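Local coordinates for protein diaminopimelate decarboxylase (Aquifex aeolicus, PDB 2P3E) that probably decarboxylates meso-diaminopimelate to L-lysine with pyridoxal 5'-phosphate as cofactor, in the last step of lysine biosynthesis, at residues K45-A50 against D253-P258; G206-D211 against P280-M285. All blocks are in the same frame, centred on the assembly; numbering follows the deposited sequence.

Contact 1: residues K45-A50 against D253-P258; sequences KERFEA and DKEPAP
Arg47 and Glu255 form a salt bridge in the pyridoxal-binding TIM barrel, between helix 41-54 and the loop that follows strand 238-240 and runs into helix 258-269. Arg47 leaves its helix with CG anti to the carbonyl carbon (chi1 -59°), and the chain bends at chi2 and chi3. CB, CG and CD serve as a spacer that spans the gap to the loop. NE, the first polar atom, is hydrogen-bonded to the carbonyl oxygen of Ser283, and this bond, added to those at the tip, helps to fix the rotation of the guanidinium. At the tip Arg47 NH1 bonds to Glu255 OE2 at an N-H...O angle of 161°, though its modelled length of 2.5 Å is doubtfully short; NH2 reaches the same OE2 only weakly. OE2 lies almost within the guanidinium plane and is approached on its syn side, yet the two planes stand 61° apart. Because OE2 accepts from both nitrogens while OE1 stays farther off, this is not the flat, two-oxygen pairing of arginine and carboxylate.

Glu255 arrives from the opposite direction, its CG held between the backbone N and the carbonyl carbon and the rest of its chain extended. Its other oxygen, OE1, accepts from the backbone N of Lys248, so the carboxylate also ties two parts of the loop together. A long, charged side chain on each side suits a gap the backbones do not close.

Nearer the start of helix 258-269 the contact becomes apolar. Ala257 is the N-cap, and Pro258 occupies the first turn, where the lack of an amide hydrogen costs nothing. Tyr51 and Ala54 also touch its ring. Small Ala50 lets the proline come close: Pro258 CG rests 4.0 Å from Ala50 CB, and Pro258 CB 3.7 Å from Ala50 O.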
ATOM      1  N   LYS B  45      -8.791 -23.997   8.533  1.00 16.11           N
ATOM      2  CA  LYS B  45      -9.858 -25.000   8.446  1.00 17.45           C
ATOM      3  C   LYS B  45     -10.734 -24.986   9.695  1.00 17.29           C
ATOM      4  O   LYS B  45     -11.959 -25.053   9.585  1.00 17.99           O
ATOM      5  CB  LYS B  45      -9.290 -26.421   8.213  1.00 17.42           C
ATOM      6  CG  LYS B  45      -8.592 -26.649   6.864  0.70 18.71           C
ATOM      7  CD  LYS B  45      -7.792 -27.973   6.864  0.70 21.19           C
ATOM      8  CE  LYS B  45      -7.225 -28.307   5.483  1.00 25.29           C
ATOM      9  NZ  LYS B  45      -6.712 -29.718   5.455  1.00 27.90           N
ATOM     10  N   GLU B  46     -10.109 -24.903  10.866  1.00 17.68           N
ATOM     11  CA  GLU B  46     -10.828 -24.944  12.144  1.00 18.56           C
ATOM     12  C   GLU B  46     -11.641 -23.679  12.433  1.00 18.33           C
ATOM     13  O   GLU B  46     -12.726 -23.769  13.016  1.00 16.84           O
ATOM     14  CB  GLU B  46      -9.887 -25.229  13.315  1.00 19.19           C
ATOM     15  CG  GLU B  46      -9.432 -26.682  13.354  0.90 22.30           C
ATOM     16  CD  GLU B  46      -8.191 -26.902  14.193  0.50 24.16           C
ATOM     17  OE1 GLU B  46      -7.865 -26.051  15.047  0.30 22.82           O
ATOM     18  OE2 GLU B  46      -7.542 -27.951  13.989  1.00 27.26           O
ATOM     19  N   ARG B  47     -11.122 -22.513  12.035  1.00 17.57           N
ATOM     20  CA  ARG B  47     -11.928 -21.277  12.114  1.00 17.99           C
ATOM     21  C   ARG B  47     -13.163 -21.348  11.221  1.00 17.53           C
ATOM     22  O   ARG B  47     -14.254 -20.917  11.627  1.00 17.24           O
ATOM     23  CB  ARG B  47     -11.107 -20.027  11.751  1.00 17.80           C
ATOM     24  CG  ARG B  47      -9.890 -19.804  12.643  1.00 21.39           C
ATOM     25  CD  ARG B  47     -10.249 -19.537  14.098  1.00 26.30           C
ATOM     26  NE  ARG B  47     -10.763 -18.175  14.228  1.00 29.53           N
ATOM     27  CZ  ARG B  47     -10.761 -17.461  15.351  0.80 30.92           C
ATOM     28  NH1 ARG B  47     -10.276 -17.977  16.489  1.00 30.86           N
ATOM     29  NH2 ARG B  47     -11.253 -16.224  15.331  1.00 30.12           N
ATOM     30  N   PHE B  48     -12.985 -21.847   9.998  1.00 16.85           N
ATOM     31  CA  PHE B  48     -14.106 -22.008   9.088  1.00 16.98           C
ATOM     32  C   PHE B  48     -15.138 -22.986   9.654  1.00 17.39           C
ATOM     33  O   PHE B  48     -16.350 -22.726   9.590  1.00 16.01           O
ATOM     34  CB  PHE B  48     -13.679 -22.464   7.685  1.00 16.80           C
ATOM     35  CG  PHE B  48     -14.842 -22.661   6.741  1.00 16.75           C
ATOM     36  CD1 PHE B  48     -15.429 -21.577   6.107  1.00 15.42           C
ATOM     37  CD2 PHE B  48     -15.365 -23.939   6.508  1.00 18.01           C
ATOM     38  CE1 PHE B  48     -16.525 -21.746   5.244  1.00 16.30           C
ATOM     39  CE2 PHE B  48     -16.453 -24.122   5.631  1.00 16.48           C
ATOM     40  CZ  PHE B  48     -17.041 -23.025   5.015  1.00 17.17           C
ATOM     41  N   GLU B  49     -14.641 -24.112  10.179  1.00 17.09           N
ATOM     42  CA  GLU B  49     -15.505 -25.147  10.728  1.00 18.29           C
ATOM     43  C   GLU B  49     -16.249 -24.664  11.973  1.00 17.89           C
ATOM     44  O   GLU B  49     -17.371 -25.103  12.242  1.00 19.05           O
ATOM     45  CB  GLU B  49     -14.715 -26.436  11.023  1.00 18.23           C
ATOM     46  CG  GLU B  49     -14.242 -27.205   9.776  1.00 20.60           C
ATOM     47  CD  GLU B  49     -15.356 -27.521   8.798  1.00 23.68           C
ATOM     48  OE1 GLU B  49     -16.487 -27.832   9.240  1.00 23.81           O
ATOM     49  OE2 GLU B  49     -15.099 -27.470   7.575  1.00 24.75           O
ATOM     50  N   ALA B  50     -15.630 -23.774  12.731  1.00 18.11           N
ATOM     51  CA  ALA B  50     -16.308 -23.137  13.860  1.00 18.03           C
ATOM     52  C   ALA B  50     -17.568 -22.373  13.432  1.00 18.08           C
ATOM     53  O   ALA B  50     -18.589 -22.414  14.128  1.00 17.42           O
ATOM     54  CB  ALA B  50     -15.366 -22.238  14.630  1.00 17.92           C
ATOM     55  N   ASP B 253      -6.795  -8.678  24.688  1.00 21.74           N
ATOM     56  CA  ASP B 253      -7.997  -8.862  23.873  1.00 21.38           C
ATOM     57  C   ASP B 253      -8.608 -10.235  24.126  1.00 20.60           C
ATOM     58  O   ASP B 253      -7.900 -11.232  24.171  1.00 20.98           O
ATOM     59  CB  ASP B 253      -7.697  -8.755  22.349  1.00 21.05           C
ATOM     60  CG  ASP B 253      -7.492  -7.321  21.859  1.00 21.28           C
ATOM     61  OD1 ASP B 253      -7.809  -6.351  22.572  1.00 20.47           O
ATOM     62  OD2 ASP B 253      -7.029  -7.168  20.710  1.00 20.30           O
ATOM     63  N   LYS B 254      -9.930 -10.282  24.245  1.00 20.32           N
ATOM     64  CA  LYS B 254     -10.645 -11.545  24.340  1.00 20.20           C
ATOM     65  C   LYS B 254     -11.550 -11.609  23.130  1.00 20.22           C
ATOM     66  O   LYS B 254     -12.496 -10.826  23.037  1.00 19.84           O
ATOM     67  CB  LYS B 254     -11.481 -11.605  25.620  1.00 20.56           C
ATOM     68  CG  LYS B 254     -12.255 -12.913  25.768  0.80 22.31           C
ATOM     69  N   GLU B 255     -11.268 -12.509  22.189  1.00 19.65           N
ATOM     70  CA  GLU B 255     -12.068 -12.516  20.955  1.00 20.08           C
ATOM     71  C   GLU B 255     -13.359 -13.330  21.124  1.00 19.99           C
ATOM     72  O   GLU B 255     -13.370 -14.319  21.851  1.00 19.00           O
ATOM     73  CB  GLU B 255     -11.254 -13.024  19.760  1.00 20.48           C
ATOM     74  CG  GLU B 255     -10.939 -14.517  19.796  1.00 21.12           C
ATOM     75  CD  GLU B 255     -10.149 -15.000  18.597  1.00 22.92           C
ATOM     76  OE1 GLU B 255      -9.411 -14.208  17.963  1.00 22.36           O
ATOM     77  OE2 GLU B 255     -10.259 -16.210  18.288  1.00 26.45           O
ATOM     78  N   PRO B 256     -14.449 -12.898  20.459  1.00 19.48           N
ATOM     79  CA  PRO B 256     -15.682 -13.665  20.488  1.00 19.56           C
ATOM     80  C   PRO B 256     -15.544 -14.891  19.570  1.00 19.37           C
ATOM     81  O   PRO B 256     -14.693 -14.891  18.679  1.00 19.57           O
ATOM     82  CB  PRO B 256     -16.710 -12.675  19.936  1.00 19.76           C
ATOM     83  CG  PRO B 256     -15.911 -11.817  18.968  1.00 20.02           C
ATOM     84  CD  PRO B 256     -14.577 -11.656  19.664  1.00 19.81           C
ATOM     85  N   ALA B 257     -16.323 -15.939  19.829  1.00 19.19           N
ATOM     86  CA  ALA B 257     -16.360 -17.123  18.967  1.00 17.95           C
ATOM     87  C   ALA B 257     -17.590 -17.056  18.068  1.00 17.32           C
ATOM     88  O   ALA B 257     -18.566 -16.376  18.408  1.00 17.21           O
ATOM     89  CB  ALA B 257     -16.393 -18.392  19.809  1.00 19.32           C
ATOM     90  N   PRO B 258     -17.553 -17.741  16.910  1.00 16.32           N
ATOM     91  CA  PRO B 258     -18.787 -17.843  16.137  1.00 16.34           C
ATOM     92  C   PRO B 258     -19.979 -18.336  16.967  1.00 16.40           C
ATOM     93  O   PRO B 258     -21.081 -17.828  16.810  1.00 15.58           O
ATOM     94  CB  PRO B 258     -18.422 -18.845  15.037  1.00 15.98           C
ATOM     95  CG  PRO B 258     -16.949 -18.614  14.824  1.00 16.91           C
ATOM     96  CD  PRO B 258     -16.410 -18.367  16.210  1.00 16.56           C
TER

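Contact 2: residues G206-D211 against P280-M285; sequences GSQILD and PGRSIM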
ATOM      1  N   GLY B 206     -19.605  -3.406  10.565  1.00 21.75           N
ATOM      2  CA  GLY B 206     -18.292  -2.900  10.941  1.00 20.91           C
ATOM      3  C   GLY B 206     -17.259  -4.004  10.909  1.00 20.78           C
ATOM      4  O   GLY B 206     -17.510  -5.096  10.382  1.00 20.58           O
ATOM      5  N   SER B 207     -16.094  -3.724  11.476  1.00 19.82           N
ATOM      6  CA  SER B 207     -15.001  -4.680  11.445  1.00 19.61           C
ATOM      7  C   SER B 207     -14.235  -4.670  12.769  1.00 19.24           C
ATOM      8  O   SER B 207     -14.228  -3.664  13.497  1.00 19.37           O
ATOM      9  CB  SER B 207     -14.076  -4.374  10.270  1.00 19.37           C
ATOM     10  OG  SER B 207     -13.253  -5.498  10.001  1.00 22.28           O
ATOM     11  N   GLN B 208     -13.581  -5.789  13.069  1.00 18.51           N
ATOM     12  CA  GLN B 208     -12.797  -5.939  14.293  1.00 18.42           C
ATOM     13  C   GLN B 208     -13.678  -5.652  15.522  1.00 18.10           C
ATOM     14  O   GLN B 208     -13.338  -4.848  16.385  1.00 18.89           O
ATOM     15  CB  GLN B 208     -11.514  -5.073  14.234  1.00 18.42           C
ATOM     16  CG  GLN B 208     -10.530  -5.216  15.441  1.00 17.92           C
ATOM     17  CD  GLN B 208     -10.221  -6.664  15.828  1.00 16.51           C
ATOM     18  OE1 GLN B 208     -10.309  -7.582  15.006  1.00 13.71           O
ATOM     19  NE2 GLN B 208      -9.818  -6.863  17.086  1.00 15.58           N
ATOM     20  N   ILE B 209     -14.827  -6.316  15.570  1.00 17.74           N
ATOM     21  CA  ILE B 209     -15.800  -6.141  16.652  1.00 18.26           C
ATOM     22  C   ILE B 209     -15.537  -7.210  17.717  1.00 18.31           C
ATOM     23  O   ILE B 209     -15.745  -8.404  17.464  1.00 18.04           O
ATOM     24  CB  ILE B 209     -17.254  -6.230  16.110  1.00 18.25           C
ATOM     25  CG1 ILE B 209     -17.507  -5.093  15.104  1.00 18.67           C
ATOM     26  CG2 ILE B 209     -18.299  -6.210  17.261  1.00 18.92           C
ATOM     27  CD1 ILE B 209     -18.734  -5.278  14.232  1.00 18.08           C
ATOM     28  N   LEU B 210     -15.054  -6.777  18.890  1.00 18.77           N
ATOM     29  CA  LEU B 210     -14.778  -7.687  20.011  1.00 18.77           C
ATOM     30  C   LEU B 210     -15.954  -7.903  20.970  1.00 20.12           C
ATOM     31  O   LEU B 210     -16.185  -9.026  21.411  1.00 19.41           O
ATOM     32  CB  LEU B 210     -13.536  -7.241  20.779  1.00 19.32           C
ATOM     33  CG  LEU B 210     -12.236  -7.398  19.983  1.00 18.32           C
ATOM     34  CD1 LEU B 210     -11.055  -6.816  20.787  1.00 19.01           C
ATOM     35  CD2 LEU B 210     -11.982  -8.871  19.596  1.00 18.09           C
ATOM     36  N   ASP B 211     -16.687  -6.810  21.277  1.00 20.61           N
ATOM     37  CA  ASP B 211     -17.962  -6.866  21.968  1.00 20.48           C
ATOM     38  C   ASP B 211     -19.075  -6.971  20.917  1.00 19.38           C
ATOM     39  O   ASP B 211     -19.374  -6.014  20.219  1.00 18.87           O
ATOM     40  CB  ASP B 211     -18.131  -5.615  22.839  1.00 20.79           C
ATOM     41  CG  ASP B 211     -19.555  -5.426  23.341  1.00 24.45           C
ATOM     42  OD1 ASP B 211     -20.333  -6.402  23.369  1.00 25.90           O
ATOM     43  OD2 ASP B 211     -19.901  -4.280  23.712  1.00 28.68           O
ATOM     44  N   PRO B 280     -17.292 -13.885   6.923  1.00 13.98           N
ATOM     45  CA  PRO B 280     -16.097 -13.638   7.733  1.00 13.72           C
ATOM     46  C   PRO B 280     -14.825 -13.541   6.871  1.00 13.38           C
ATOM     47  O   PRO B 280     -14.663 -14.329   5.930  1.00 13.13           O
ATOM     48  CB  PRO B 280     -16.022 -14.879   8.627  1.00 12.95           C
ATOM     49  CG  PRO B 280     -16.664 -15.952   7.823  1.00 13.11           C
ATOM     50  CD  PRO B 280     -17.770 -15.277   7.063  1.00 13.92           C
ATOM     51  N   GLY B 281     -13.947 -12.592   7.200  1.00 12.73           N
ATOM     52  CA  GLY B 281     -12.614 -12.521   6.572  1.00 13.06           C
ATOM     53  C   GLY B 281     -11.527 -12.644   7.624  1.00 13.43           C
ATOM     54  O   GLY B 281     -10.882 -13.695   7.764  1.00 13.25           O
ATOM     55  N   ARG B 282     -11.344 -11.560   8.378  1.00 13.48           N
ATOM     56  CA  ARG B 282     -10.341 -11.466   9.445  1.00 13.49           C
ATOM     57  C   ARG B 282     -10.426 -12.616  10.473  1.00 13.91           C
ATOM     58  O   ARG B 282      -9.387 -13.119  10.919  1.00 13.14           O
ATOM     59  CB  ARG B 282     -10.509 -10.143  10.197  1.00 13.35           C
ATOM     60  CG  ARG B 282      -9.307  -9.720  11.047  1.00 13.18           C
ATOM     61  CD  ARG B 282      -9.679  -8.554  11.981  1.00 13.95           C
ATOM     62  NE  ARG B 282     -10.315  -7.434  11.267  1.00 13.88           N
ATOM     63  CZ  ARG B 282      -9.671  -6.384  10.754  1.00 15.07           C
ATOM     64  NH1 ARG B 282      -8.341  -6.276  10.840  1.00 15.09           N
ATOM     65  NH2 ARG B 282     -10.363  -5.440  10.133  1.00 15.75           N
ATOM     66  N   SER B 283     -11.647 -12.997  10.882  1.00 14.63           N
ATOM     67  CA  SER B 283     -11.805 -14.051  11.902  1.00 15.74           C
ATOM     68  C   SER B 283     -11.397 -15.448  11.426  1.00 16.71           C
ATOM     69  O   SER B 283     -11.233 -16.367  12.253  1.00 18.81           O
ATOM     70  CB  SER B 283     -13.221 -14.086  12.518  1.00 15.60           C
ATOM     71  OG  SER B 283     -14.218 -14.209  11.524  1.00 16.68           O
ATOM     72  N   ILE B 284     -11.243 -15.635  10.124  1.00 15.36           N
ATOM     73  CA  ILE B 284     -10.694 -16.902   9.614  1.00 15.84           C
ATOM     74  C   ILE B 284      -9.195 -16.773   9.355  1.00 15.51           C
ATOM     75  O   ILE B 284      -8.413 -17.642   9.752  1.00 16.41           O
ATOM     76  CB  ILE B 284     -11.438 -17.376   8.327  1.00 15.60           C
ATOM     77  CG1 ILE B 284     -12.876 -17.811   8.670  1.00 15.41           C
ATOM     78  CG2 ILE B 284     -10.651 -18.495   7.601  1.00 16.16           C
ATOM     79  CD1 ILE B 284     -13.718 -18.148   7.417  1.00 15.24           C
ATOM     80  N   MET B 285      -8.786 -15.672   8.731  1.00 14.88           N
ATOM     81  CA  MET B 285      -7.408 -15.540   8.254  1.00 15.09           C
ATOM     82  C   MET B 285      -6.418 -14.856   9.203  1.00 14.97           C
ATOM     83  O   MET B 285      -5.218 -15.133   9.152  1.00 15.16           O
ATOM     84  CB  MET B 285      -7.396 -14.785   6.915  1.00 14.96           C
ATOM     85  CG  MET B 285      -7.829 -15.625   5.715  1.00 16.34           C
ATOM     86  SD  MET B 285      -6.939 -17.221   5.551  1.00 18.14           S
ATOM     87  CE  MET B 285      -5.250 -16.687   5.578  1.00 21.82           C
TER
HETATM   88  O   HOH W   1     -13.098  -8.160  11.932  1.00 14.21           O
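Ser207 and Gln208 meet the side chain of Arg282, a residue that probably binds both pyridoxal phosphate and substrate. The tight part combines one straight hydrogen bond with packing over a flat face. Arg282 NH2 donates to Ser207 OG over 2.9 Å, nearly straight at 174°, with the hydroxyl in the guanidinium plane at its edge. A short side chain suffices here because arginine supplies the reach, its chain bending at chi3 (-52°) to bring the flat group beside the loop. Gln208 closes on it from another side: its CB lies 3.8 Å above one guanidinium face, toward the rim, and its OE1 comes within 3.2 Å of Arg282 CD. The two side chains cross at about a right angle, and the glutamine NE2 is spent on the carbonyl oxygen of Ile247.

The looser side is bridged by water. One molecule accepts from Gln208 N at 2.7 Å and from Arg282 NE at 3.0 Å, joining backbone to side chain. It lies beside Ser207, an exposed residue at the solvent edge. Arg282 NH1 donates to Tyr249 OH and lies close to Arg318, another probable substrate ligand, consistent with a pocket prepared for an anionic group.

The loop of Ser207 links strand 196-202 to helix 214-231, while Arg282 opens the short helix 282-285 after strand 275-278; Ile284 of that helix packs against helices 41-54 and 70-78.

How the contacts relate
Both contacts belong to the pyridoxal-binding barrel, and their segments alternate along the chain. Helix 41-54 serves both, carrying Arg47 and Ala50 in contact 1 and packing on Pro280, Ile284 and Met285 of contact 2. Contact 1 is partly buried and joins this helix to a loop; it combines a charged pair with apolar packing. Contact 2 lies at the surface beside the probable substrate site, and there a neutral hydroxyl and a water receive the arginine. Each thus centres on an arginine, but only the one in contact 1 has an acidic partner across its segments. The two meet where Arg47 reaches helix 282-285 and where Pro256 packs on the carbonyl oxygens of Ile209 and Leu210.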